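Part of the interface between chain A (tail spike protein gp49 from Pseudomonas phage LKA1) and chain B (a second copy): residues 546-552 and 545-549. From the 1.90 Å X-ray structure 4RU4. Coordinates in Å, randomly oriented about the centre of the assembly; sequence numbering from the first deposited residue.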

ATOM      1  N   VAL A 546       6.666 -37.959  10.415  1.00  6.17           N
ATOM      2  CA  VAL A 546       7.477 -37.829  11.640  1.00  8.66           C
ATOM      3  C   VAL A 546       8.920 -38.302  11.450  1.00  9.98           C
ATOM      4  O   VAL A 546       9.144 -39.329  10.834  1.00 10.29           O
ATOM      5  CB  VAL A 546       6.850 -38.666  12.787  1.00 10.28           C
ATOM      6  CG1 VAL A 546       7.779 -38.720  14.010  1.00  6.36           C
ATOM      7  CG2 VAL A 546       5.477 -38.134  13.151  1.00  7.42           C
ATOM      8  N   GLN A 547       9.889 -37.539  11.954  1.00  8.44           N
ATOM      9  CA  GLN A 547      11.286 -37.977  11.973  1.00  9.69           C
ATOM     10  C   GLN A 547      11.755 -38.110  13.415  1.00  9.07           C
ATOM     11  O   GLN A 547      11.386 -37.297  14.265  1.00  7.06           O
ATOM     12  CB  GLN A 547      12.181 -36.978  11.226  1.00 10.29           C
ATOM     13  CG  GLN A 547      11.706 -36.693   9.798  1.00  9.10           C
ATOM     14  CD  GLN A 547      11.799 -37.926   8.870  1.00  8.96           C
ATOM     15  OE1 GLN A 547      12.562 -38.858   9.126  1.00  8.57           O
ATOM     16  NE2 GLN A 547      11.037 -37.909   7.791  1.00 10.57           N
ATOM     17  N   VAL A 548      12.547 -39.144  13.702  1.00  9.23           N
ATOM     18  CA  VAL A 548      13.172 -39.272  15.018  1.00  6.14           C
ATOM     19  C   VAL A 548      14.633 -39.675  14.865  1.00 11.62           C
ATOM     20  O   VAL A 548      14.947 -40.601  14.113  1.00  8.30           O
ATOM     21  CB  VAL A 548      12.476 -40.323  15.914  1.00  6.33           C
ATOM     22  CG1 VAL A 548      12.984 -40.159  17.363  1.00  8.11           C
ATOM     23  CG2 VAL A 548      10.943 -40.153  15.869  1.00  6.40           C
ATOM     24  N   THR A 549      15.522 -38.984  15.580  1.00  8.83           N
ATOM     25  CA  THR A 549      16.964 -39.267  15.515  1.00  6.50           C
ATOM     26  C   THR A 549      17.536 -39.255  16.925  1.00  9.68           C
ATOM     27  O   THR A 549      17.176 -38.386  17.736  1.00  8.04           O
ATOM     28  CB  THR A 549      17.659 -38.192  14.640  1.00  8.61           C
ATOM     29  OG1 THR A 549      17.288 -38.417  13.266  1.00  8.81           O
ATOM     30  CG2 THR A 549      19.187 -38.233  14.784  1.00 11.20           C
ATOM     31  N   LYS A 550      18.390 -40.226  17.243  1.00  7.05           N
ATOM     32  CA  LYS A 550      19.079 -40.245  18.528  1.00  8.30           C
ATOM     33  C   LYS A 550      20.314 -39.332  18.517  1.00  7.95           C
ATOM     34  O   LYS A 550      21.142 -39.394  17.592  1.00  7.91           O
ATOM     35  CB  LYS A 550      19.522 -41.664  18.861  1.00  9.38           C
ATOM     36  CG  LYS A 550      20.517 -41.724  20.023  1.00 11.96           C
ATOM     37  CD  LYS A 550      20.904 -43.172  20.363  1.00 11.44           C
ATOM     38  CE  LYS A 550      22.201 -43.201  21.119  1.00 11.48           C
ATOM     39  NZ  LYS A 550      22.477 -44.489  21.807  1.00 11.33           N
ATOM     40  N   THR A 551      20.438 -38.468  19.522  1.00  9.83           N
ATOM     41  CA  THR A 551      21.655 -37.665  19.673  1.00  9.16           C
ATOM     42  C   THR A 551      22.227 -37.714  21.098  1.00 11.83           C
ATOM     43  O   THR A 551      21.539 -38.095  22.067  1.00  8.93           O
ATOM     44  CB  THR A 551      21.453 -36.175  19.262  1.00 10.56           C
ATOM     45  OG1 THR A 551      20.697 -35.495  20.272  1.00  8.46           O
ATOM     46  CG2 THR A 551      20.744 -36.057  17.919  1.00  7.50           C
ATOM     47  N   ASP A 552      23.501 -37.346  21.195  1.00  8.54           N
ATOM     48  CA  ASP A 552      24.180 -37.045  22.445  1.00 10.42           C
ATOM     49  C   ASP A 552      24.466 -38.255  23.328  1.00 10.48           C
ATOM     50  O   ASP A 552      24.539 -38.145  24.541  1.00 13.94           O
ATOM     51  CB  ASP A 552      23.455 -35.931  23.196  1.00 13.51           C
ATOM     52  CG  ASP A 552      23.607 -34.590  22.498  1.00 15.53           C
ATOM     53  OD1 ASP A 552      24.708 -33.990  22.585  1.00 14.60           O
ATOM     54  OD2 ASP A 552      22.648 -34.169  21.830  1.00 14.29           O
TER
ATOM     55  N   THR B 545      16.938 -29.066  17.256  1.00  7.04           N
ATOM     56  CA  THR B 545      16.415 -30.398  16.979  1.00  6.15           C
ATOM     57  C   THR B 545      17.065 -30.901  15.707  1.00  7.99           C
ATOM     58  O   THR B 545      16.927 -30.288  14.664  1.00  7.84           O
ATOM     59  CB  THR B 545      14.886 -30.324  16.833  1.00 11.80           C
ATOM     60  OG1 THR B 545      14.352 -29.744  18.039  1.00 10.54           O
ATOM     61  CG2 THR B 545      14.243 -31.708  16.634  1.00  7.26           C
ATOM     62  N   VAL B 546      17.806 -32.003  15.818  1.00  6.89           N
ATOM     63  CA  VAL B 546      18.647 -32.509  14.728  1.00  8.96           C
ATOM     64  C   VAL B 546      18.147 -33.853  14.176  1.00 10.23           C
ATOM     65  O   VAL B 546      17.810 -34.759  14.957  1.00  9.85           O
ATOM     66  CB  VAL B 546      20.105 -32.699  15.258  1.00 10.03           C
ATOM     67  CG1 VAL B 546      21.009 -33.364  14.205  1.00  9.09           C
ATOM     68  CG2 VAL B 546      20.680 -31.325  15.700  1.00  8.11           C
ATOM     69  N   GLN B 547      18.097 -33.986  12.850  1.00  8.05           N
ATOM     70  CA  GLN B 547      17.883 -35.298  12.215  1.00  6.41           C
ATOM     71  C   GLN B 547      19.094 -35.716  11.405  1.00  7.70           C
ATOM     72  O   GLN B 547      19.768 -34.880  10.802  1.00  6.47           O
ATOM     73  CB  GLN B 547      16.651 -35.265  11.295  1.00  6.74           C
ATOM     74  CG  GLN B 547      15.407 -34.687  11.967  1.00  6.18           C
ATOM     75  CD  GLN B 547      14.882 -35.580  13.081  1.00  6.26           C
ATOM     76  OE1 GLN B 547      15.119 -36.791  13.092  1.00  6.36           O
ATOM     77  NE2 GLN B 547      14.137 -34.987  14.007  1.00  6.45           N
ATOM     78  N   VAL B 548      19.394 -37.010  11.413  1.00  7.45           N
ATOM     79  CA  VAL B 548      20.423 -37.547  10.546  1.00  6.71           C
ATOM     80  C   VAL B 548      19.914 -38.852   9.919  1.00  6.75           C
ATOM     81  O   VAL B 548      19.393 -39.720  10.619  1.00  8.98           O
ATOM     82  CB  VAL B 548      21.745 -37.835  11.316  1.00  7.26           C
ATOM     83  CG1 VAL B 548      22.877 -38.167  10.324  1.00  7.71           C
ATOM     84  CG2 VAL B 548      22.153 -36.656  12.214  1.00  6.83           C
ATOM     85  N   THR B 549      20.086 -38.984   8.611  1.00  6.74           N
ATOM     86  CA  THR B 549      19.726 -40.202   7.901  1.00  6.80           C
ATOM     87  C   THR B 549      20.845 -40.592   6.944  1.00  8.96           C
ATOM     88  O   THR B 549      21.458 -39.726   6.317  1.00 10.11           O
ATOM     89  CB  THR B 549      18.393 -40.002   7.120  1.00  8.15           C
ATOM     90  OG1 THR B 549      17.321 -39.790   8.052  1.00 10.26           O
ATOM     91  CG2 THR B 549      18.070 -41.201   6.225  1.00  8.34           C
TER
HETATM   92  O   HOH W   1      18.017 -40.947  12.589  1.00 14.12           O

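This is a small, buried contact between two strands that cross nearly at right angles, centred on the hydroxyl of one threonine, A:Thr549. The strand axes make an angle of 94° and come within 6.1 Å of each other. The hydrogen bonds between the stretches all involve the A:Thr549 hydroxyl, and no ladder of backbone hydrogen bonds links them. Together they bury 271 Å².

A:Thr549 points its CA-to-CB bond toward chain B, and chi1 is m. Its OG1 donates a hydrogen bond to B:Gln547 OE1 at 2.7 Å. The same OG1 accepts one from the backbone: B:Val548 N lies 3.1 Å from A:Thr549 OG1, with an N-H...O angle of 159°. Water 1 adds a third bond. It donates to A:Thr549 OG1 at 2.7 Å and also to B:Val548 O at 2.7 Å, so it bridges the two chains. Threonine suits this place because its hydroxyl can donate and accept at once, while its methyl packs against carbon: A:Thr549 CG2 is 4.2 Å from B:Val548 CG2.

B:Gln547 leaves its strand sideways, but its end comes nearer to chain A. With chi1 and chi2 both m, the side chain of B:Gln547 bends so that OE1 reaches A:Thr549 OG1. The amide has two uses, since NE2 is hydrogen-bonded elsewhere in the structure. A:Gln547, in the same rotamer, behaves differently here. It starts toward chain B, yet its end leads away, and its closest atom to chain B is CB, 3.5 Å from B:Gln547 OE1.

Aliphatic packing extends the contact. A:Thr551 CG2 lies 4.3 Å from B:Val546 CB, while A:Thr551 OG1 donates to A:Asp552 OD2 at 2.8 Å. The valine side chains of chain B offer carbon surface that needs no polar partner. One polar atom is left unsatisfied: B:Val546 O is buried against A:Thr549 CB at 3.5 Å and has no hydrogen-bond partner in the model.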